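Local coordinates for protein nicotinate-nucleotide pyrophosphorylase (Francisella tularensis subsp. tularensis, PDB 3TQV) that probably catalyses the decarboxylating transfer of a phosphoribosyl group from 5-phospho-alpha-D-ribose 1-diphosphate to quinolinate, giving nicotinate mononucleotide for NAD(+) biosynthesis, at residues E55-Q61 / Y81-V87; A48-E54 / I279-V285; L245-I251 / V264-V269. One frame throughout, in Å; residues are numbered along the deposited sequence.

Contact 1 of 3, residues E55-Q61 / Y81-V87; sequences EMILCGQ and YSDAQKV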
# COMPACT_ATOMS: atom_id res chain seq x y z
N GLU B 55 -18.67 -1.80 -6.55
CA GLU B 55 -18.24 -2.63 -7.67
C GLU B 55 -16.73 -2.76 -7.63
O GLU B 55 -16.02 -1.82 -7.24
CB GLU B 55 -18.68 -2.01 -8.99
CG GLU B 55 -18.50 -2.87 -10.23
CD GLU B 55 -19.08 -2.20 -11.47
OE1 GLU B 55 -18.30 -1.82 -12.37
OE2 GLU B 55 -20.31 -2.04 -11.52
N MSE B 56 -16.22 -3.92 -8.04
CA MSE B 56 -14.81 -4.19 -7.84
C MSE B 56 -14.33 -5.36 -8.66
O MSE B 56 -15.11 -6.22 -9.04
CB MSE B 56 -14.56 -4.47 -6.36
CG MSE B 56 -15.34 -5.66 -5.84
SE MSE B 56 -14.19 -7.15 -5.34
CE MSE B 56 -13.58 -6.54 -3.60
N ILE B 57 -13.02 -5.38 -8.93
CA ILE B 57 -12.34 -6.54 -9.49
C ILE B 57 -11.68 -7.31 -8.37
O ILE B 57 -10.73 -6.82 -7.75
CB ILE B 57 -11.27 -6.15 -10.53
CG1 ILE B 57 -11.88 -5.30 -11.65
CG2 ILE B 57 -10.62 -7.40 -11.11
CD1 ILE B 57 -12.94 -6.04 -12.49
N LEU B 58 -12.19 -8.49 -8.09
CA LEU B 58 -11.68 -9.33 -7.02
C LEU B 58 -10.25 -9.80 -7.27
O LEU B 58 -9.88 -10.19 -8.38
CB LEU B 58 -12.58 -10.55 -6.82
CG LEU B 58 -12.11 -11.68 -5.89
CD1 LEU B 58 -11.71 -11.15 -4.51
CD2 LEU B 58 -13.19 -12.76 -5.76
N CYS B 59 -9.47 -9.75 -6.20
CA CYS B 59 -8.11 -10.27 -6.17
C CYS B 59 -7.76 -10.58 -4.71
O CYS B 59 -7.99 -9.76 -3.81
CB CYS B 59 -7.14 -9.28 -6.80
SG CYS B 59 -5.47 -9.91 -7.02
N GLY B 60 -7.22 -11.76 -4.45
CA GLY B 60 -6.89 -12.12 -3.09
C GLY B 60 -7.33 -13.49 -2.59
O GLY B 60 -6.96 -13.87 -1.49
N GLN B 61 -8.12 -14.21 -3.39
CA GLN B 61 -8.49 -15.60 -3.06
C GLN B 61 -7.38 -16.39 -2.37
O GLN B 61 -7.56 -16.84 -1.23
CB GLN B 61 -8.94 -16.35 -4.31
CG GLN B 61 -10.43 -16.21 -4.60
CD GLN B 61 -10.90 -17.06 -5.78
OE1 GLN B 61 -11.77 -17.91 -5.63
NE2 GLN B 61 -10.32 -16.81 -6.94
N TYR B 81 -17.30 -15.68 -6.18
CA TYR B 81 -16.58 -15.06 -7.27
C TYR B 81 -15.13 -15.49 -7.18
O TYR B 81 -14.65 -15.80 -6.09
CB TYR B 81 -16.67 -13.54 -7.17
CG TYR B 81 -18.03 -13.01 -7.49
CD1 TYR B 81 -18.34 -12.58 -8.78
CD2 TYR B 81 -19.02 -12.94 -6.52
CE1 TYR B 81 -19.59 -12.09 -9.09
CE2 TYR B 81 -20.29 -12.46 -6.81
CZ TYR B 81 -20.57 -12.04 -8.11
OH TYR B 81 -21.83 -11.56 -8.42
N SER B 82 -14.44 -15.53 -8.31
CA SER B 82 -13.02 -15.85 -8.34
C SER B 82 -12.18 -14.63 -8.71
O SER B 82 -12.70 -13.63 -9.23
CB SER B 82 -12.76 -17.00 -9.31
OG SER B 82 -13.40 -16.79 -10.57
N ASP B 83 -10.88 -14.72 -8.45
CA ASP B 83 -9.95 -13.66 -8.78
C ASP B 83 -10.01 -13.29 -10.25
O ASP B 83 -9.86 -14.15 -11.11
CB ASP B 83 -8.53 -14.08 -8.44
CG ASP B 83 -8.15 -13.78 -7.01
OD1 ASP B 83 -9.06 -13.60 -6.17
OD2 ASP B 83 -6.94 -13.73 -6.73
N ALA B 84 -10.22 -12.00 -10.52
CA ALA B 84 -10.12 -11.42 -11.86
C ALA B 84 -11.49 -11.26 -12.49
O ALA B 84 -11.63 -11.01 -13.70
CB ALA B 84 -9.17 -12.21 -12.76
N GLN B 85 -12.49 -11.37 -11.62
CA GLN B 85 -13.89 -11.17 -11.98
C GLN B 85 -14.39 -9.82 -11.52
O GLN B 85 -13.94 -9.28 -10.52
CB GLN B 85 -14.74 -12.22 -11.30
CG GLN B 85 -14.54 -13.59 -11.81
CD GLN B 85 -15.81 -14.36 -11.74
OE1 GLN B 85 -16.35 -14.77 -12.76
NE2 GLN B 85 -16.33 -14.54 -10.53
N LYS B 86 -15.34 -9.29 -12.26
CA LYS B 86 -15.99 -8.06 -11.88
C LYS B 86 -17.13 -8.43 -10.93
O LYS B 86 -18.09 -9.08 -11.32
CB LYS B 86 -16.47 -7.33 -13.12
CG LYS B 86 -17.31 -6.09 -12.88
CD LYS B 86 -17.94 -5.65 -14.20
CE LYS B 86 -18.91 -4.49 -14.01
NZ LYS B 86 -19.48 -4.02 -15.31
N VAL B 87 -16.99 -8.04 -9.67
CA VAL B 87 -18.00 -8.28 -8.66
C VAL B 87 -18.89 -7.06 -8.50
O VAL B 87 -18.41 -5.95 -8.28
CB VAL B 87 -17.35 -8.57 -7.31
CG1 VAL B 87 -18.43 -8.78 -6.24
CG2 VAL B 87 -16.43 -9.78 -7.43
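Asp83 fastens the turn of 81-87 to the start of the helix that follows Gly60. Its CB stands 4.1 Å from Leu58 O, and its CG 3.4 Å from Gly60 N. From there the carboxylate divides: OD2 accepts a nearly straight bond from the N of Gly60 (3.0 Å, 173° at the hydrogen), while OD1 takes the N of Gln61 (3.0 Å). Both donors arrive on the syn sides, somewhat out of the carboxylate plane. OD2 is also hydrogen-bonded to the hydroxyl of Tyr154, so it has two partners.

Leu58 crosses Asp83 at about a right angle. With Leu58 CG anti to the backbone N (chi1 171°) and chi2 at 53°, CD2 meets Tyr81 O and lies 3.8 Å from Tyr81 CB; Leu58 CB rests on Val87 CG2. Met56, present as selenomethionine, lies side by side with Val87, its CG 3.8 Å from Val87 CB. On the other face, Ile57 CD1 packs on the CB of Lys86, whose extended chain reaches a long salt bridge to Glu55 (NZ to OE1 3.9 Å).

Backbone bonds pair Met56 with Val87 in both directions, Leu58 N reaches Gln85 O, and Ala84 N returns to Leu58 O (2.8 Å). The Met56-Val87 pair belongs to a short two-stranded antiparallel sheet, 56-57 with 86-87, which the Leu58 bonds continue toward a type II beta turn at Ser82 to Gln85, in the N-terminal domain of a quinolinate phosphoribosyltransferase.

Contact 2 of 3, residues A48-E54 / I279-V285; sequences AFCITRE and IDLSLQV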
# COMPACT_ATOMS: atom_id res chain seq x y z
N ALA B 48 -20.82 -17.28 8.18
CA ALA B 48 -20.54 -15.88 7.87
C ALA B 48 -20.43 -15.66 6.37
O ALA B 48 -20.42 -16.60 5.59
CB ALA B 48 -19.26 -15.43 8.57
N PHE B 49 -20.33 -14.40 5.97
CA PHE B 49 -20.17 -14.11 4.56
C PHE B 49 -19.61 -12.71 4.36
O PHE B 49 -19.77 -11.84 5.21
CB PHE B 49 -21.49 -14.30 3.81
CG PHE B 49 -22.58 -13.35 4.23
CD1 PHE B 49 -22.68 -12.08 3.67
CD2 PHE B 49 -23.53 -13.74 5.17
CE1 PHE B 49 -23.68 -11.22 4.04
CE2 PHE B 49 -24.54 -12.87 5.55
CZ PHE B 49 -24.62 -11.61 4.98
N CYS B 50 -18.96 -12.49 3.23
CA CYS B 50 -18.27 -11.23 2.99
C CYS B 50 -18.89 -10.47 1.82
O CYS B 50 -19.07 -11.02 0.74
CB CYS B 50 -16.78 -11.51 2.72
SG CYS B 50 -15.83 -10.09 2.16
N ILE B 51 -19.20 -9.19 2.03
CA ILE B 51 -19.71 -8.37 0.93
C ILE B 51 -18.75 -7.30 0.51
O ILE B 51 -17.97 -6.81 1.31
CB ILE B 51 -20.99 -7.62 1.32
CG1 ILE B 51 -21.07 -7.45 2.83
CG2 ILE B 51 -22.21 -8.30 0.75
CD1 ILE B 51 -22.07 -6.42 3.23
N THR B 52 -18.85 -6.91 -0.76
CA THR B 52 -18.35 -5.62 -1.20
C THR B 52 -19.45 -4.60 -0.98
O THR B 52 -20.63 -4.94 -0.99
CB THR B 52 -18.05 -5.58 -2.69
OG1 THR B 52 -17.70 -6.89 -3.16
CG2 THR B 52 -16.92 -4.64 -2.96
N ARG B 53 -19.09 -3.35 -0.77
CA ARG B 53 -20.09 -2.31 -0.74
C ARG B 53 -20.02 -1.53 -2.06
O ARG B 53 -20.74 -0.55 -2.26
CB ARG B 53 -19.89 -1.39 0.46
CG ARG B 53 -19.76 -2.09 1.80
CD ARG B 53 -21.12 -2.47 2.39
NE ARG B 53 -21.04 -2.65 3.84
CZ ARG B 53 -21.99 -3.22 4.59
NH1 ARG B 53 -23.11 -3.67 4.04
NH2 ARG B 53 -21.81 -3.33 5.90
N GLU B 54 -19.16 -1.98 -2.97
CA GLU B 54 -18.94 -1.25 -4.21
C GLU B 54 -18.46 -2.18 -5.30
O GLU B 54 -17.93 -3.24 -5.02
CB GLU B 54 -17.94 -0.12 -4.00
CG GLU B 54 -16.72 -0.54 -3.19
CD GLU B 54 -15.63 0.52 -3.14
OE1 GLU B 54 -15.17 0.82 -2.01
OE2 GLU B 54 -15.24 1.04 -4.22
N ILE B 279 -10.82 -1.29 -1.60
CA ILE B 279 -12.22 -1.62 -1.75
C ILE B 279 -12.86 -1.79 -0.39
O ILE B 279 -12.28 -2.40 0.51
CB ILE B 279 -12.40 -2.93 -2.53
CG1 ILE B 279 -11.84 -2.78 -3.95
CG2 ILE B 279 -13.86 -3.36 -2.52
CD1 ILE B 279 -12.11 -1.41 -4.61
N ASP B 280 -14.07 -1.25 -0.25
CA ASP B 280 -14.82 -1.36 1.00
C ASP B 280 -15.53 -2.72 1.13
O ASP B 280 -16.40 -3.10 0.31
CB ASP B 280 -15.80 -0.20 1.12
CG ASP B 280 -16.50 -0.18 2.45
OD1 ASP B 280 -15.96 -0.74 3.43
OD2 ASP B 280 -17.60 0.40 2.51
N LEU B 281 -15.15 -3.44 2.17
CA LEU B 281 -15.60 -4.80 2.39
C LEU B 281 -16.24 -4.87 3.74
O LEU B 281 -16.12 -3.94 4.53
CB LEU B 281 -14.40 -5.75 2.37
CG LEU B 281 -13.65 -5.79 1.05
CD1 LEU B 281 -12.61 -6.90 1.07
CD2 LEU B 281 -14.64 -5.97 -0.10
N SER B 282 -16.92 -5.97 4.01
CA SER B 282 -17.47 -6.22 5.33
C SER B 282 -17.65 -7.73 5.53
O SER B 282 -18.12 -8.43 4.63
CB SER B 282 -18.77 -5.44 5.51
OG SER B 282 -19.34 -5.68 6.77
N LEU B 283 -17.25 -8.25 6.68
CA LEU B 283 -17.57 -9.64 7.00
C LEU B 283 -18.80 -9.70 7.90
O LEU B 283 -18.79 -9.19 9.02
CB LEU B 283 -16.38 -10.33 7.68
CG LEU B 283 -16.56 -11.83 7.96
CD1 LEU B 283 -16.47 -12.61 6.68
CD2 LEU B 283 -15.53 -12.34 8.95
N GLN B 284 -19.88 -10.28 7.40
CA GLN B 284 -21.06 -10.44 8.24
C GLN B 284 -21.02 -11.83 8.91
O GLN B 284 -21.10 -12.87 8.24
CB GLN B 284 -22.36 -10.20 7.46
CG GLN B 284 -22.44 -8.81 6.80
CD GLN B 284 -22.58 -7.67 7.82
OE1 GLN B 284 -23.41 -7.73 8.72
NE2 GLN B 284 -21.76 -6.63 7.67
N VAL B 285 -20.87 -11.81 10.23
CA VAL B 285 -20.72 -13.03 11.01
C VAL B 285 -21.99 -13.40 11.77
O VAL B 285 -22.28 -12.82 12.81
CB VAL B 285 -19.54 -12.90 12.02
CG1 VAL B 285 -19.46 -14.13 12.92
CG2 VAL B 285 -18.25 -12.71 11.28
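Phe49 and Gln284 face each other in a hydrogen-bonded pair of the antiparallel sheet, where strand 281-285 from the C-terminal end of the chain forms an edge beside strand 45-52 of the N-terminal domain. The short strands run at 159° to each other. Backbone bonds go both ways at Phe49 with Gln284 and at Ile51 with Ser282; Arg53 N adds one to Asp280 O (2.9 Å) beyond the last bridge. CA-H...O contacts fill in between, as from Cys50 CA to Ser282 O.

Apolar contacts occupy both faces. On one, Gln284 CB sits over the face of the Phe49 ring, 3.9 Å from its centroid, a CH-pi contact; Phe49 also makes a cation-pi contact with Arg92. Phe49 CG stands between the backbone N and the carbonyl carbon (chi1 64°), which brings the ring across to the neighbouring strand. On the opposite face Leu283 CD1 lies by Cys50 CB (4.1 Å), and Ala48 CB meets Val285 CG2. That face looks onto helix 100-130, which Leu281 and Leu283 touch.

Polar side chains gather on the Phe49 face and at the strand end. Gln284 NE2 donates to Ser282 OG (2.8 Å), in the plane of its amide, and the Arg53 guanidinium approaches the same hydroxyl obliquely. Arg53 slants across Asp280, its CG 3.4 Å from Asp280 OD2, with no contact between the charged atoms. Val285 O accepts from Asn177 of the second subunit. Past the strand end, Glu54 OE1 accepts the N-H of Asp280 at 2.9 Å, from 45° above the carboxylate plane.

Contact 3 of 3, residues L245-I251 / V264-V269; sequences LEVSGNI and VDFISV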
# COMPACT_ATOMS: atom_id res chain seq x y z
N LEU B 245 6.79 0.69 -28.65
CA LEU B 245 6.84 1.96 -27.93
C LEU B 245 5.98 1.90 -26.67
O LEU B 245 4.84 1.43 -26.70
CB LEU B 245 6.34 3.12 -28.79
CG LEU B 245 7.21 3.77 -29.86
CD1 LEU B 245 6.45 4.94 -30.47
CD2 LEU B 245 8.54 4.23 -29.31
N GLU B 246 6.55 2.40 -25.57
CA GLU B 246 5.87 2.52 -24.28
C GLU B 246 5.95 3.97 -23.78
O GLU B 246 7.03 4.56 -23.75
CB GLU B 246 6.51 1.53 -23.28
CG GLU B 246 6.08 1.68 -21.83
CD GLU B 246 6.91 0.82 -20.87
OE1 GLU B 246 8.00 0.33 -21.23
OE2 GLU B 246 6.45 0.61 -19.73
N VAL B 247 4.81 4.56 -23.42
CA VAL B 247 4.76 5.98 -23.02
C VAL B 247 4.71 6.19 -21.50
O VAL B 247 3.84 5.67 -20.83
CB VAL B 247 3.55 6.73 -23.66
CG1 VAL B 247 3.31 8.07 -22.94
CG2 VAL B 247 3.76 6.95 -25.14
N SER B 248 5.66 6.96 -20.98
CA SER B 248 5.70 7.29 -19.55
C SER B 248 5.70 8.79 -19.34
O SER B 248 6.42 9.51 -20.04
CB SER B 248 6.94 6.70 -18.90
OG SER B 248 7.02 7.09 -17.54
N GLY B 249 4.92 9.27 -18.39
CA GLY B 249 4.83 10.70 -18.12
C GLY B 249 3.79 10.97 -17.06
O GLY B 249 2.79 11.63 -17.32
N ASN B 250 4.04 10.43 -15.86
CA ASN B 250 3.12 10.51 -14.73
C ASN B 250 1.65 10.42 -15.15
O ASN B 250 0.89 11.36 -14.95
CB ASN B 250 3.38 11.78 -13.91
CG ASN B 250 2.66 11.79 -12.57
OD1 ASN B 250 2.25 10.74 -12.06
ND2 ASN B 250 2.52 12.98 -11.99
N ILE B 251 1.26 9.29 -15.71
CA ILE B 251 -0.07 9.14 -16.31
C ILE B 251 -1.15 8.66 -15.34
O ILE B 251 -0.91 7.80 -14.48
CB ILE B 251 0.02 8.21 -17.53
CG1 ILE B 251 0.95 8.84 -18.57
CG2 ILE B 251 -1.35 7.95 -18.10
CD1 ILE B 251 1.43 7.88 -19.63
N VAL B 264 0.18 4.63 -29.59
CA VAL B 264 1.36 3.94 -29.10
C VAL B 264 0.91 2.62 -28.54
O VAL B 264 -0.20 2.53 -27.98
CB VAL B 264 2.05 4.69 -27.98
CG1 VAL B 264 2.97 5.77 -28.55
CG2 VAL B 264 0.99 5.22 -26.98
N ASP B 265 1.77 1.61 -28.67
CA ASP B 265 1.45 0.25 -28.28
C ASP B 265 1.09 0.16 -26.80
O ASP B 265 0.10 -0.48 -26.42
CB ASP B 265 2.65 -0.66 -28.56
CG ASP B 265 3.27 -0.44 -29.94
OD1 ASP B 265 2.58 -0.68 -30.96
OD2 ASP B 265 4.45 -0.06 -30.00
N PHE B 266 1.92 0.80 -25.98
CA PHE B 266 1.87 0.62 -24.54
C PHE B 266 1.91 1.93 -23.77
O PHE B 266 2.58 2.87 -24.17
CB PHE B 266 3.06 -0.21 -24.09
CG PHE B 266 3.03 -1.64 -24.54
CD1 PHE B 266 2.03 -2.49 -24.10
CD2 PHE B 266 4.03 -2.13 -25.36
CE1 PHE B 266 2.02 -3.82 -24.49
CE2 PHE B 266 4.03 -3.46 -25.76
CZ PHE B 266 3.02 -4.31 -25.33
N ILE B 267 1.20 1.97 -22.65
CA ILE B 267 1.24 3.09 -21.73
C ILE B 267 1.66 2.62 -20.33
O ILE B 267 0.96 1.83 -19.70
CB ILE B 267 -0.13 3.79 -21.63
CG1 ILE B 267 -0.51 4.38 -22.98
CG2 ILE B 267 -0.12 4.86 -20.54
CD1 ILE B 267 -1.87 5.05 -23.00
N SER B 268 2.82 3.08 -19.87
CA SER B 268 3.29 2.76 -18.52
C SER B 268 2.59 3.65 -17.51
O SER B 268 2.38 4.84 -17.76
CB SER B 268 4.80 2.95 -18.41
OG SER B 268 5.30 2.32 -17.24
N VAL B 269 2.22 3.07 -16.38
CA VAL B 269 1.49 3.80 -15.36
C VAL B 269 1.89 3.28 -13.99
O VAL B 269 1.61 2.13 -13.64
CB VAL B 269 -0.04 3.64 -15.55
CG1 VAL B 269 -0.79 4.33 -14.43
CG2 VAL B 269 -0.47 4.22 -16.88
O HOH W 1 6.61 0.28 -17.20
O HOH W 2 6.31 5.06 -15.87
O HOH W 3 3.60 7.43 -16.67
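Phe266 O is gripped twice by 245-251, by the N-H of Val247 (2.9 Å) and more weakly by the CA-H of Glu246. The parallel pairing continues with Phe266 N to Leu245 O and Ser268 N to Val247 O. Asp265 OD2 accepts the N-H of Leu245 at 2.8 Å through its anti lone pair, the bond 162° at the hydrogen, tying the loop before strand 266-268 to strand 244-248.

On one face of the pair, Glu246 is stretched out with CG anti to the backbone N (chi1 170°), carrying OE2 to within 3.2 Å of Ser268 CB. A water donates to that oxygen at 2.6 Å; a second water joins the hydroxyls of Ser268 and Ser248. A third accepts from the N atoms of Gly249 and Ile251 and may donate to Ser268 O.

The other face is apolar. Val247 CG2 lies across Val264 at about a right angle, 3.7 Å from its CG1, while Ile251 CD1 lies 3.5 Å from Ile267 CG2. Ile259 of helix 256-260 packs on Val247, Ile251 and Ile267, and Ile256 on Ile267; Val264 lies against helix 229-239.

This is a beta-alpha-beta crossover in the TIM-barrel-like C-terminal domain. At the C-terminal ends of its strands, Ser248, Gly249, Asn250 and Val269 belong to the predicted substrate site, and Ser248 lies about 5 Å (side chain to ion) from a bound phosphate.

In the fold
Contacts 1 and 2 are neighbours, their centres 13 Å apart: Met56 packs on Ile279 and Leu281, and strand 56-57 follows strand 45-52 directly in the chain. Both also lean on helix 100-130. Contact 3 lies apart in the parallel sheet of the C-terminal domain, its centre 26 Å from that of contact 1 and 35 Å from that of contact 2. The segments of contact 2 are 225 residues apart at their closest ends, so contact 1 and then contact 3 fall within the loop it closes. The chain thus leaves the N-terminal sheet, builds the domain with the predicted substrate site, and returns its last strand to the first sheet, joining the two domains.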